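Local coordinates for protein putative LacI-family transcriptional regulator (Bacteroides fragilis, PDB 3GBV) that probably regulates transcription as a member of the LacI family, with a periplasmic-binding-protein-like domain expected to sense a small-molecule effector, at residues P254-Q257 against G258-I262. Sequence-based numbering, arbitrary orientation.
Sequences PELQ and GFNSI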
ATOM      1  N   PRO A 254      -6.396   3.777   8.656  1.00 27.06           N
ATOM      2  CA  PRO A 254      -7.210   4.075   9.841  1.00 26.52           C
ATOM      3  C   PRO A 254      -8.677   3.705   9.633  1.00 27.87           C
ATOM      4  O   PRO A 254      -9.342   3.233  10.565  1.00 27.34           O
ATOM      5  CB  PRO A 254      -7.003   5.576  10.037  1.00 26.94           C
ATOM      6  CG  PRO A 254      -6.669   6.074   8.639  1.00 26.31           C
ATOM      7  CD  PRO A 254      -5.759   4.996   8.125  1.00 25.39           C
ATOM      8  N   GLU A 255      -9.183   3.909   8.416  1.00 27.66           N
ATOM      9  CA  GLU A 255     -10.581   3.574   8.120  1.00 30.21           C
ATOM     10  C   GLU A 255     -10.857   2.111   8.480  1.00 28.27           C
ATOM     11  O   GLU A 255     -11.811   1.809   9.194  1.00 26.73           O
ATOM     12  CB  GLU A 255     -10.909   3.786   6.628  1.00 32.58           C
ATOM     13  CG  GLU A 255     -10.571   5.166   6.055  1.00 38.60           C
ATOM     14  CD  GLU A 255      -9.084   5.342   5.699  1.00 43.02           C
ATOM     15  OE1 GLU A 255      -8.305   4.365   5.816  1.00 42.45           O
ATOM     16  OE2 GLU A 255      -8.698   6.466   5.295  1.00 43.95           O
ATOM     17  N   LEU A 256     -10.010   1.211   7.977  1.00 28.20           N
ATOM     18  CA  LEU A 256     -10.148  -0.222   8.227  1.00 29.87           C
ATOM     19  C   LEU A 256      -9.964  -0.590   9.701  1.00 30.43           C
ATOM     20  O   LEU A 256     -10.591  -1.535  10.191  1.00 30.65           O
ATOM     21  CB  LEU A 256      -9.144  -1.007   7.378  1.00 30.08           C
ATOM     22  CG  LEU A 256      -9.243  -2.539   7.376  1.00 32.15           C
ATOM     23  CD1 LEU A 256     -10.637  -2.971   6.928  1.00 28.41           C
ATOM     24  CD2 LEU A 256      -8.182  -3.109   6.436  1.00 30.58           C
ATOM     25  N   GLN A 257      -9.114   0.142  10.416  1.00 28.42           N
ATOM     26  CA  GLN A 257      -8.915  -0.159  11.828  1.00 27.47           C
ATOM     27  C   GLN A 257     -10.203   0.094  12.606  1.00 27.24           C
ATOM     28  O   GLN A 257     -10.550  -0.664  13.510  1.00 25.73           O
ATOM     29  CB  GLN A 257      -7.783   0.684  12.413  1.00 25.91           C
ATOM     30  CG  GLN A 257      -6.402   0.230  11.980  1.00 27.47           C
ATOM     31  CD  GLN A 257      -5.288   1.028  12.626  1.00 24.83           C
ATOM     32  OE1 GLN A 257      -5.323   1.306  13.818  1.00 24.99           O
ATOM     33  NE2 GLN A 257      -4.285   1.382  11.841  1.00 23.40           N
ATOM     34  N   GLY A 258     -10.908   1.162  12.256  1.00 26.65           N
ATOM     35  CA  GLY A 258     -12.147   1.471  12.951  1.00 28.49           C
ATOM     36  C   GLY A 258     -13.224   0.474  12.561  1.00 28.42           C
ATOM     37  O   GLY A 258     -13.954  -0.052  13.406  1.00 26.01           O
ATOM     38  N   PHE A 259     -13.315   0.213  11.264  1.00 27.78           N
ATOM     39  CA  PHE A 259     -14.292  -0.725  10.756  1.00 30.18           C
ATOM     40  C   PHE A 259     -14.094  -2.080  11.439  1.00 30.22           C
ATOM     41  O   PHE A 259     -15.029  -2.639  12.008  1.00 28.49           O
ATOM     42  CB  PHE A 259     -14.133  -0.874   9.243  1.00 31.68           C
ATOM     43  CG  PHE A 259     -15.204  -1.701   8.608  1.00 34.26           C
ATOM     44  CD1 PHE A 259     -16.422  -1.128   8.253  1.00 33.40           C
ATOM     45  CD2 PHE A 259     -15.017  -3.064   8.406  1.00 32.94           C
ATOM     46  CE1 PHE A 259     -17.443  -1.897   7.705  1.00 35.20           C
ATOM     47  CE2 PHE A 259     -16.032  -3.845   7.858  1.00 35.43           C
ATOM     48  CZ  PHE A 259     -17.252  -3.256   7.508  1.00 35.35           C
ATOM     49  N   ASN A 260     -12.869  -2.597  11.392  1.00 30.71           N
ATOM     50  CA  ASN A 260     -12.554  -3.887  12.006  1.00 32.73           C
ATOM     51  C   ASN A 260     -12.816  -3.957  13.509  1.00 32.79           C
ATOM     52  O   ASN A 260     -13.206  -5.005  14.021  1.00 32.34           O
ATOM     53  CB  ASN A 260     -11.100  -4.257  11.729  1.00 34.16           C
ATOM     54  CG  ASN A 260     -10.919  -4.878  10.369  1.00 36.34           C
ATOM     55  OD1 ASN A 260     -11.670  -4.588   9.439  1.00 38.88           O
ATOM     56  ND2 ASN A 260      -9.913  -5.732  10.237  1.00 36.00           N
ATOM     57  N   SER A 261     -12.601  -2.856  14.222  1.00 31.85           N
ATOM     58  CA  SER A 261     -12.841  -2.859  15.660  1.00 33.33           C
ATOM     59  C   SER A 261     -14.281  -3.242  15.948  1.00 32.81           C
ATOM     60  O   SER A 261     -14.549  -4.120  16.771  1.00 31.00           O
ATOM     61  CB  SER A 261     -12.549  -1.485  16.273  1.00 34.80           C
ATOM     62  OG  SER A 261     -11.154  -1.235  16.303  1.00 39.59           O
ATOM     63  N   ILE A 262     -15.201  -2.578  15.250  1.00 33.47           N
ATOM     64  CA  ILE A 262     -16.634  -2.813  15.412  1.00 34.20           C
ATOM     65  C   ILE A 262     -17.019  -4.200  14.917  1.00 34.49           C
ATOM     66  O   ILE A 262     -17.816  -4.902  15.549  1.00 33.32           O
ATOM     67  CB  ILE A 262     -17.459  -1.777  14.629  1.00 34.19           C
ATOM     68  CG1 ILE A 262     -17.050  -0.360  15.037  1.00 33.17           C
ATOM     69  CG2 ILE A 262     -18.943  -1.998  14.897  1.00 35.76           C
ATOM     70  CD1 ILE A 262     -17.344  -0.022  16.485  1.00 33.44           C
TER
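Gly-258, Phe-259, Asn-260 and Ser-261 donate their backbone N-H groups to the carbonyls of Pro-254, Glu-255, Leu-256 and Gln-257, four consecutive i to i+4 bonds that make 254-257 and 258-262 a continuous alpha helix. The Asn-260 N to Leu-256 O bond is 2.8 Å and nearly straight (166° at the hydrogen), whereas Ser-261 N meets Gln-257 O at 3.1 Å and bends to 145°. That carbonyl is gripped twice: Ser-261 OG also donates to Gln-257 O, at 2.9 Å, and the two donors approach from opposite faces of the carbonyl plane. OG sits beside its own backbone N (chi1 -72°), which places the hydroxyl's donated bond on the carbonyl one turn earlier, while Ser-261 packs on Ile-98, Ile-100 and Phe-113. One turn apart, Leu-256 and Asn-260 cross at an angle, the CD1 methyl of Leu-256 lying 3.2 Å from OD1 of Asn-260. OD1 also lies in the ring plane of Phe-259, at its edge. Pro-254 packs against helix 23-37, and Phe-259 touches Ala-34 of the same helix. Proline in a first turn, where its missing N-H costs no i to i-4 bond, and a serine-to-backbone i-4 bond are common helix features; here they belong to a helix packed on the parallel sheet of one alpha/beta lobe of the periplasmic-binding-protein fold.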